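Local coordinates for protein NAD(P)H-flavin oxidoreductase (Agrobacterium tumefaciens str. C58, PDB 2FRE) that binds FMN and, as a member of the nitroreductase family, probably uses it to carry electrons from NAD(P)H to a substrate, at residues 27-32 with 161-166; 56-61 with 90-95; 138-143 with 152-157. One frame throughout, in Å; residues are numbered along the deposited sequence.

How the interactions relate
Interactions 1, 2 and 3 all reach one antiparallel sheet, in which strands 87-98 and 153-162 are neighbours. Interaction 2 is buried and joins two strands by backbone bonds; a second subunit adds to its sheet. Interaction 3 is also buried, but sets a short helix against strand 153-162 by aliphatic packing, with hydrogen bonds from two lysines to one carbonyl. The two touch through S93 and E156, and F90 packs on I143. Interaction 1 is only partly buried. It uses the other end of strand 153-162, where waters and a carboxylate take over from regular pairing. It meets interaction 2 where M31 O packs on H61 CE1.

Interaction 1 (27-32 with 161-166); sequences DGSPMP and IGTLTD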
loop_
_atom_site.group_PDB
_atom_site.type_symbol
_atom_site.label_atom_id
_atom_site.label_comp_id
_atom_site.label_asym_id
_atom_site.label_seq_id
_atom_site.Cartn_x
_atom_site.Cartn_y
_atom_site.Cartn_z
ATOM N N ASP A 27 1.310 21.972 -12.322
ATOM C CA ASP A 27 1.159 22.935 -13.412
ATOM C C ASP A 27 -0.284 23.259 -13.805
ATOM O O ASP A 27 -0.505 24.118 -14.655
ATOM C CB ASP A 27 1.990 22.506 -14.636
ATOM C CG ASP A 27 1.379 21.348 -15.436
ATOM O OD1 ASP A 27 0.353 20.736 -15.036
ATOM O OD2 ASP A 27 1.967 21.043 -16.502
ATOM N N GLY A 28 -1.256 22.575 -13.202
ATOM C CA GLY A 28 -2.671 22.899 -13.415
ATOM C C GLY A 28 -3.214 22.460 -14.759
ATOM O O GLY A 28 -4.324 22.826 -15.117
ATOM N N SER A 29 -2.440 21.662 -15.490
ATOM C CA SER A 29 -2.821 21.227 -16.836
ATOM C C SER A 29 -3.871 20.138 -16.751
ATOM O O SER A 29 -3.977 19.470 -15.726
ATOM C CB SER A 29 -1.600 20.704 -17.583
ATOM O OG SER A 29 -1.030 19.601 -16.904
ATOM N N PRO A 30 -4.651 19.945 -17.825
ATOM C CA PRO A 30 -5.563 18.796 -17.870
ATOM C C PRO A 30 -4.826 17.462 -18.015
ATOM O O PRO A 30 -3.836 17.389 -18.728
ATOM C CB PRO A 30 -6.424 19.068 -19.112
ATOM C CG PRO A 30 -5.652 20.010 -19.944
ATOM C CD PRO A 30 -4.732 20.775 -19.042
HETATM N N MSE A 31 -5.296 16.424 -17.328
HETATM C CA MSE A 31 -4.769 15.079 -17.519
HETATM C C MSE A 31 -5.722 14.313 -18.410
HETATM O O MSE A 31 -6.920 14.319 -18.169
HETATM C CB MSE A 31 -4.661 14.314 -16.202
HETATM C CG MSE A 31 -4.219 12.870 -16.395
HETATM SE SE MSE A 31 -4.185 11.839 -14.716
HETATM C CE MSE A 31 -2.809 12.911 -13.775
ATOM N N PRO A 32 -5.199 13.632 -19.434
ATOM C CA PRO A 32 -6.103 12.859 -20.285
ATOM C C PRO A 32 -6.987 11.917 -19.467
ATOM O O PRO A 32 -6.514 11.324 -18.480
ATOM C CB PRO A 32 -5.144 12.102 -21.208
ATOM C CG PRO A 32 -3.952 12.963 -21.290
ATOM C CD PRO A 32 -3.807 13.549 -19.901
ATOM N N ILE A 161 -3.054 14.607 -7.944
ATOM C CA ILE A 161 -2.208 14.103 -9.008
ATOM C C ILE A 161 -2.046 15.156 -10.093
ATOM O O ILE A 161 -3.005 15.823 -10.464
ATOM C CB ILE A 161 -2.779 12.831 -9.675
ATOM C CG1 ILE A 161 -3.465 11.912 -8.652
ATOM C CG2 ILE A 161 -1.638 12.090 -10.413
ATOM C CD1 ILE A 161 -4.239 10.728 -9.285
ATOM N N GLY A 162 -0.825 15.296 -10.600
ATOM C CA GLY A 162 -0.551 16.292 -11.617
ATOM C C GLY A 162 0.852 16.200 -12.159
ATOM O O GLY A 162 1.597 15.242 -11.887
ATOM N N THR A 163 1.198 17.200 -12.949
ATOM C CA THR A 163 2.495 17.289 -13.578
ATOM C C THR A 163 3.341 18.330 -12.860
ATOM O O THR A 163 2.922 19.481 -12.695
ATOM C CB THR A 163 2.349 17.660 -15.047
ATOM O OG1 THR A 163 1.583 16.641 -15.713
ATOM C CG2 THR A 163 3.710 17.797 -15.710
ATOM N N LEU A 164 4.533 17.905 -12.448
ATOM C CA LEU A 164 5.434 18.710 -11.645
ATOM C C LEU A 164 5.855 19.947 -12.414
ATOM O O LEU A 164 6.024 19.894 -13.628
ATOM C CB LEU A 164 6.678 17.889 -11.262
ATOM C CG LEU A 164 7.745 18.539 -10.360
ATOM C CD1 LEU A 164 7.199 18.899 -8.999
ATOM C CD2 LEU A 164 8.960 17.626 -10.189
ATOM N N THR A 165 5.993 21.067 -11.709
ATOM C CA THR A 165 6.549 22.277 -12.302
ATOM C C THR A 165 7.510 22.963 -11.326
ATOM O O THR A 165 7.808 22.423 -10.267
ATOM C CB THR A 165 5.446 23.249 -12.776
ATOM O OG1 THR A 165 6.051 24.336 -13.482
ATOM C CG2 THR A 165 4.636 23.813 -11.623
ATOM N N ASP A 166 8.003 24.143 -11.697
ATOM C CA ASP A 166 9.019 24.834 -10.910
ATOM C C ASP A 166 8.474 25.246 -9.545
ATOM O O ASP A 166 7.337 25.733 -9.434
ATOM C CB ASP A 166 9.542 26.070 -11.657
ATOM C CG ASP A 166 10.749 26.696 -10.975
ATOM O OD1 ASP A 166 11.872 26.145 -11.066
ATOM O OD2 ASP A 166 10.575 27.745 -10.339
HETATM O O HOH W 1 -0.661 19.345 -12.884
HETATM O O HOH W 2 4.849 21.396 -16.198
HETATM O O HOH W 3 -1.116 16.828 -15.685
#
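D27 N donates to T163 O at 3.0 Å, the one direct hydrogen bond between the two segments. The donor sits close to the line of the carbonyl bond, at a C=O...N angle of 167°. CB of D27 rests on CB of T165, and CG2 of T165 packs near D27 N. CG of D27 lies between its own N and carbonyl carbon (chi1 76°). The carboxylate then crosses T163, with OD1 3.7 Å from T163 CB. One water donates to D27 OD1 and accepts from T163 N. Another donates to both D27 OD2 and L164 O. S29 follows, and its N donates to D27 OD1 at 3.0 Å, making an Asx turn. This N lies 55° out of the carboxylate plane. S29 OG donates to the same oxygen at 2.6 Å, on the syn side and nearer the plane. OD1 thus has three donors, which should fix the rotation of the carboxylate. S29 OG reaches T163 OG1 through a third water, 2.7 Å from that OG1. M31 is selenomethionine. Its chain bends at the selenium and brings CE to 3.7 Å from I161 CG2. M31 and I161 both pack on L36 of helix 33-44. I161 also touches L121 and A125 of helix 110-127, while M31 meets V87 and I161 meets L89, both on strand 87-98.

Interaction 2 (56-61 with 90-95); sequences RFVYAH and FVISRD
R56 and I92 form a hydrogen-bonded antiparallel pair. R56 N donates to I92 O at 2.8 Å, and I92 N returns a bond to R56 O, also at 2.8 Å. V58 and F90 form the next such pair. V58 N donates to F90 O at 3.1 Å, and F90 N donates to V58 O. F57 and V91 are the non-hydrogen-bonded pair between them. F90 O also receives a CA-H...O contact from F57 CA at 3.4 Å. The axes of the two short strand segments run 149° apart, antiparallel with the ordinary twist of a sheet.

Apolar contacts fall on both faces. On the face of R56, V58, F90 and I92, V58 CG2 meets I92 CD1 at 3.5 Å. This is tighter than usual for two carbons. I92 CD1 reaches it with chi2 at 144°, off the staggered anti position. On the other face the F57 ring and V91 run alongside each other in the same sense. F57 CE1 is 4.2 Å from V91 CG1. The side chain of V91 is about 8 Å from bound FMN.

R56 NH2 and R94 NH1 are 3.2 Å apart, and both are donors. Taken alone, this approach of like charges is probably unfavourable. Each lies near the plane of the other guanidinium, at its edge; the planes are turned 69° to each other. R56 NH1 has a weak bond to Q53 O. K198 of the second subunit brings another positive charge close to R56 NE.

F57, V58 and Y59 pair in parallel with a strand of the second subunit, so the sheet continues across the interface. Such an intertwined dimer is characteristic of the FMN-dependent nitroreductase fold.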
loop_
_atom_site.group_PDB
_atom_site.type_symbol
_atom_site.label_atom_id
_atom_site.label_comp_id
_atom_site.label_asym_id
_atom_site.label_seq_id
_atom_site.Cartn_x
_atom_site.Cartn_y
_atom_site.Cartn_z
ATOM N N ARG A 56 -12.491 2.103 -2.695
ATOM C CA ARG A 56 -13.267 2.866 -3.646
ATOM C C ARG A 56 -12.542 4.190 -3.896
ATOM O O ARG A 56 -11.797 4.679 -3.032
ATOM C CB ARG A 56 -14.671 3.151 -3.115
ATOM C CG ARG A 56 -15.450 1.930 -2.686
ATOM C CD ARG A 56 -15.884 1.065 -3.858
ATOM N NE ARG A 56 -16.795 0.018 -3.408
ATOM C CZ ARG A 56 -16.412 -1.180 -2.936
ATOM N NH1 ARG A 56 -15.132 -1.523 -2.849
ATOM N NH2 ARG A 56 -17.325 -2.052 -2.543
ATOM N N PHE A 57 -12.774 4.763 -5.077
ATOM C CA PHE A 57 -12.173 6.055 -5.478
ATOM C C PHE A 57 -13.247 7.006 -6.015
ATOM O O PHE A 57 -13.983 6.668 -6.955
ATOM C CB PHE A 57 -11.122 5.837 -6.553
ATOM C CG PHE A 57 -10.189 4.716 -6.239
ATOM C CD1 PHE A 57 -9.166 4.892 -5.332
ATOM C CD2 PHE A 57 -10.352 3.468 -6.833
ATOM C CE1 PHE A 57 -8.319 3.853 -5.016
ATOM C CE2 PHE A 57 -9.506 2.408 -6.494
ATOM C CZ PHE A 57 -8.489 2.614 -5.593
ATOM N N VAL A 58 -13.330 8.195 -5.430
ATOM C CA VAL A 58 -14.221 9.236 -5.946
ATOM C C VAL A 58 -13.320 10.372 -6.442
ATOM O O VAL A 58 -12.529 10.927 -5.686
ATOM C CB VAL A 58 -15.223 9.689 -4.877
ATOM C CG1 VAL A 58 -16.202 10.707 -5.427
ATOM C CG2 VAL A 58 -15.982 8.456 -4.354
ATOM N N TYR A 59 -13.416 10.666 -7.730
ATOM C CA TYR A 59 -12.467 11.550 -8.387
ATOM C C TYR A 59 -13.106 12.679 -9.195
ATOM O O TYR A 59 -14.266 12.600 -9.615
ATOM C CB TYR A 59 -11.534 10.720 -9.279
ATOM C CG TYR A 59 -12.212 10.067 -10.469
ATOM C CD1 TYR A 59 -12.384 10.762 -11.667
ATOM C CD2 TYR A 59 -12.692 8.764 -10.391
ATOM C CE1 TYR A 59 -13.007 10.160 -12.764
ATOM C CE2 TYR A 59 -13.304 8.161 -11.467
ATOM C CZ TYR A 59 -13.463 8.870 -12.646
ATOM O OH TYR A 59 -14.063 8.249 -13.711
ATOM N N ALA A 60 -12.306 13.720 -9.415
ATOM C CA ALA A 60 -12.675 14.868 -10.238
ATOM C C ALA A 60 -11.444 15.392 -10.990
ATOM O O ALA A 60 -10.357 15.494 -10.415
ATOM C CB ALA A 60 -13.269 15.958 -9.373
ATOM N N HIS A 61 -11.617 15.686 -12.274
ATOM C CA HIS A 61 -10.595 16.388 -13.060
ATOM C C HIS A 61 -10.679 17.891 -12.831
ATOM O O HIS A 61 -11.732 18.438 -12.500
ATOM C CB HIS A 61 -10.782 16.118 -14.552
ATOM C CG HIS A 61 -10.351 14.751 -14.980
ATOM N ND1 HIS A 61 -9.082 14.488 -15.459
ATOM C CD2 HIS A 61 -11.028 13.576 -15.030
ATOM C CE1 HIS A 61 -8.994 13.205 -15.762
ATOM N NE2 HIS A 61 -10.164 12.633 -15.525
ATOM N N PHE A 90 -10.550 11.026 -3.618
ATOM C CA PHE A 90 -10.529 10.494 -2.271
ATOM C C PHE A 90 -10.503 8.970 -2.326
ATOM O O PHE A 90 -11.252 8.318 -3.083
ATOM C CB PHE A 90 -11.684 11.074 -1.438
ATOM C CG PHE A 90 -11.617 12.563 -1.324
ATOM C CD1 PHE A 90 -10.757 13.166 -0.394
ATOM C CD2 PHE A 90 -12.328 13.366 -2.195
ATOM C CE1 PHE A 90 -10.653 14.549 -0.316
ATOM C CE2 PHE A 90 -12.226 14.749 -2.140
ATOM C CZ PHE A 90 -11.378 15.350 -1.200
ATOM N N VAL A 91 -9.588 8.415 -1.544
ATOM C CA VAL A 91 -9.478 6.991 -1.377
ATOM C C VAL A 91 -10.331 6.582 -0.176
ATOM O O VAL A 91 -10.164 7.077 0.925
ATOM C CB VAL A 91 -8.034 6.523 -1.169
ATOM C CG1 VAL A 91 -8.013 5.007 -1.012
ATOM C CG2 VAL A 91 -7.144 6.964 -2.314
ATOM N N ILE A 92 -11.263 5.685 -0.438
ATOM C CA ILE A 92 -12.276 5.281 0.507
ATOM C C ILE A 92 -12.154 3.781 0.668
ATOM O O ILE A 92 -11.657 3.113 -0.239
ATOM C CB ILE A 92 -13.658 5.645 -0.072
ATOM C CG1 ILE A 92 -13.789 7.159 -0.134
ATOM C CG2 ILE A 92 -14.811 5.033 0.728
ATOM C CD1 ILE A 92 -14.532 7.591 -1.323
ATOM N N SER A 93 -12.599 3.240 1.796
ATOM C CA SER A 93 -12.671 1.778 1.946
ATOM C C SER A 93 -13.917 1.329 2.694
ATOM O O SER A 93 -14.377 2.000 3.616
ATOM C CB SER A 93 -11.432 1.226 2.651
ATOM O OG SER A 93 -11.378 1.660 3.993
ATOM N N ARG A 94 -14.418 0.168 2.303
ATOM C CA ARG A 94 -15.560 -0.478 2.974
ATOM C C ARG A 94 -15.038 -1.108 4.264
ATOM O O ARG A 94 -14.144 -1.939 4.213
ATOM C CB ARG A 94 -16.177 -1.536 2.057
ATOM C CG ARG A 94 -17.565 -2.000 2.481
ATOM C CD ARG A 94 -18.159 -3.049 1.555
ATOM N NE ARG A 94 -19.619 -2.908 1.511
ATOM C CZ ARG A 94 -20.372 -2.840 0.408
ATOM N NH1 ARG A 94 -19.846 -2.935 -0.806
ATOM N NH2 ARG A 94 -21.683 -2.693 0.531
ATOM N N ASP A 95 -15.577 -0.698 5.414
ATOM C CA ASP A 95 -15.030 -1.134 6.716
ATOM C C ASP A 95 -15.594 -2.472 7.196
ATOM O O ASP A 95 -15.395 -2.876 8.345
ATOM C CB ASP A 95 -15.227 -0.069 7.797
ATOM C CG ASP A 95 -16.686 0.143 8.186
ATOM O OD1 ASP A 95 -17.545 -0.756 8.030
ATOM O OD2 ASP A 95 -16.966 1.245 8.672
#

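Interaction 3 (138-143 with 152-157); sequences IFKDRI and GFKVEA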
loop_
_atom_site.group_PDB
_atom_site.type_symbol
_atom_site.label_atom_id
_atom_site.label_comp_id
_atom_site.label_asym_id
_atom_site.label_seq_id
_atom_site.Cartn_x
_atom_site.Cartn_y
_atom_site.Cartn_z
ATOM N N ILE A 138 -7.846 16.897 5.496
ATOM C CA ILE A 138 -9.079 16.919 4.722
ATOM C C ILE A 138 -10.258 16.844 5.679
ATOM O O ILE A 138 -10.113 16.355 6.798
ATOM C CB ILE A 138 -9.153 15.712 3.754
ATOM C CG1 ILE A 138 -9.215 14.380 4.513
ATOM C CG2 ILE A 138 -7.958 15.687 2.796
ATOM C CD1 ILE A 138 -9.210 13.187 3.588
ATOM N N PHE A 139 -11.427 17.309 5.237
ATOM C CA PHE A 139 -12.621 17.298 6.082
ATOM C C PHE A 139 -13.405 16.003 5.828
ATOM O O PHE A 139 -14.263 15.961 4.951
ATOM C CB PHE A 139 -13.491 18.529 5.777
ATOM C CG PHE A 139 -12.817 19.853 6.033
ATOM C CD1 PHE A 139 -12.644 20.326 7.324
ATOM C CD2 PHE A 139 -12.420 20.656 4.985
ATOM C CE1 PHE A 139 -12.057 21.554 7.559
ATOM C CE2 PHE A 139 -11.819 21.872 5.205
ATOM C CZ PHE A 139 -11.647 22.328 6.497
ATOM N N LYS A 140 -13.111 14.944 6.588
ATOM C CA LYS A 140 -13.659 13.610 6.298
ATOM C C LYS A 140 -15.190 13.526 6.409
ATOM O O LYS A 140 -15.836 12.884 5.584
ATOM C CB LYS A 140 -13.043 12.531 7.212
ATOM C CG LYS A 140 -11.595 12.165 6.908
ATOM C CD LYS A 140 -11.169 11.001 7.824
ATOM C CE LYS A 140 -9.746 10.502 7.565
ATOM N NZ LYS A 140 -9.464 9.142 8.234
ATOM N N ASP A 141 -15.759 14.149 7.436
ATOM C CA ASP A 141 -17.206 14.149 7.609
ATOM C C ASP A 141 -17.901 14.922 6.495
ATOM O O ASP A 141 -18.930 14.481 5.997
ATOM C CB ASP A 141 -17.592 14.696 8.982
ATOM C CG ASP A 141 -17.247 13.738 10.106
ATOM O OD1 ASP A 141 -16.982 12.556 9.831
ATOM O OD2 ASP A 141 -17.256 14.159 11.277
ATOM N N ARG A 142 -17.335 16.056 6.085
ATOM C CA ARG A 142 -17.886 16.814 4.953
ATOM C C ARG A 142 -17.750 16.024 3.649
ATOM O O ARG A 142 -18.634 16.079 2.793
ATOM C CB ARG A 142 -17.191 18.170 4.773
ATOM C CG ARG A 142 -17.197 19.080 5.987
ATOM C CD ARG A 142 -16.623 20.447 5.627
ATOM N NE ARG A 142 -16.298 21.221 6.824
ATOM C CZ ARG A 142 -15.611 22.360 6.824
ATOM N NH1 ARG A 142 -15.179 22.881 5.692
ATOM N NH2 ARG A 142 -15.353 22.985 7.967
ATOM N N ILE A 143 -16.635 15.317 3.477
ATOM C CA ILE A 143 -16.469 14.442 2.313
ATOM C C ILE A 143 -17.586 13.394 2.244
ATOM O O ILE A 143 -18.201 13.185 1.190
ATOM C CB ILE A 143 -15.051 13.760 2.303
ATOM C CG1 ILE A 143 -13.979 14.818 2.008
ATOM C CG2 ILE A 143 -14.980 12.639 1.278
ATOM C CD1 ILE A 143 -12.603 14.455 2.535
ATOM N N GLY A 152 -20.711 2.736 6.482
ATOM C CA GLY A 152 -19.828 1.584 6.464
ATOM C C GLY A 152 -18.688 1.746 5.483
ATOM O O GLY A 152 -17.996 0.780 5.197
ATOM N N PHE A 153 -18.524 2.954 4.938
ATOM C CA PHE A 153 -17.360 3.289 4.120
ATOM C C PHE A 153 -16.558 4.383 4.796
ATOM O O PHE A 153 -17.121 5.386 5.229
ATOM C CB PHE A 153 -17.799 3.730 2.725
ATOM C CG PHE A 153 -18.267 2.591 1.862
ATOM C CD1 PHE A 153 -17.386 1.976 0.982
ATOM C CD2 PHE A 153 -19.566 2.126 1.946
ATOM C CE1 PHE A 153 -17.779 0.925 0.198
ATOM C CE2 PHE A 153 -19.979 1.062 1.163
ATOM C CZ PHE A 153 -19.075 0.462 0.279
ATOM N N LYS A 154 -15.249 4.186 4.856
ATOM C CA LYS A 154 -14.319 5.074 5.530
ATOM C C LYS A 154 -13.491 5.891 4.521
ATOM O O LYS A 154 -13.016 5.354 3.512
ATOM C CB LYS A 154 -13.394 4.238 6.417
ATOM C CG LYS A 154 -12.221 4.978 6.993
ATOM C CD LYS A 154 -11.442 4.137 7.980
ATOM C CE LYS A 154 -10.047 4.656 8.226
ATOM N NZ LYS A 154 -9.905 6.102 7.905
ATOM N N VAL A 155 -13.320 7.179 4.810
ATOM C CA VAL A 155 -12.435 8.039 4.041
ATOM C C VAL A 155 -11.012 7.823 4.571
ATOM O O VAL A 155 -10.727 8.100 5.727
ATOM C CB VAL A 155 -12.837 9.532 4.154
ATOM C CG1 VAL A 155 -11.906 10.401 3.310
ATOM C CG2 VAL A 155 -14.302 9.731 3.728
ATOM N N GLU A 156 -10.147 7.285 3.733
ATOM C CA GLU A 156 -8.772 7.009 4.099
ATOM C C GLU A 156 -7.887 8.213 3.858
ATOM O O GLU A 156 -7.141 8.613 4.748
ATOM C CB GLU A 156 -8.222 5.831 3.280
ATOM C CG GLU A 156 -8.994 4.515 3.468
ATOM C CD GLU A 156 -8.846 3.934 4.857
ATOM O OE1 GLU A 156 -7.959 4.396 5.607
ATOM O OE2 GLU A 156 -9.593 2.999 5.199
ATOM N N ALA A 157 -7.940 8.771 2.649
ATOM C CA ALA A 157 -7.058 9.876 2.283
ATOM C C ALA A 157 -7.512 10.601 1.017
ATOM O O ALA A 157 -8.233 10.046 0.196
ATOM C CB ALA A 157 -5.632 9.362 2.105
HETATM O O HOH W 4 -7.322 8.331 7.350
#
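K140 and V155 pass alongside each other pointing opposite ways. Past CG the lysine is straight, and its CG lies 4.0 Å from V155 CB. Its NZ then reaches over to V155 O and donates at 3.0 Å. The C=O...N angle is 166°, so the ammonium meets the carbonyl almost head-on. K154 comes to the same oxygen from a different direction. Its last torsion is nearly eclipsed (chi4 23°) and turns NZ back to V155 O at 3.1 Å, 48° above the carbonyl plane. The V155 oxygen thus accepts from two ammonium groups. The two NZ atoms are 3.1 Å apart, both donors. Negative charge nearby probably eases this: K154 NZ makes a salt bridge to E156 OE1 at 3.5 Å. E156 OE2 is held by S93 OG and S111 OG.

The methyls of V155 are shared between two isoleucines, which both cross it at a slant. CG1 meets I138 CD1 at 3.9 Å, and CG2 meets I143 CG2 at 3.9 Å. I143 and K140 seat helix 140-146 on strand 153-162, and I138 of the preceding loop adds to the packing.

A classic beta bulge sets two residues of this strand, E156 and A157, opposite the single V91. F112 of the second subunit packs on both. The side chain of A157 is about 4 Å from bound FMN, so the bulge borders the flavin site.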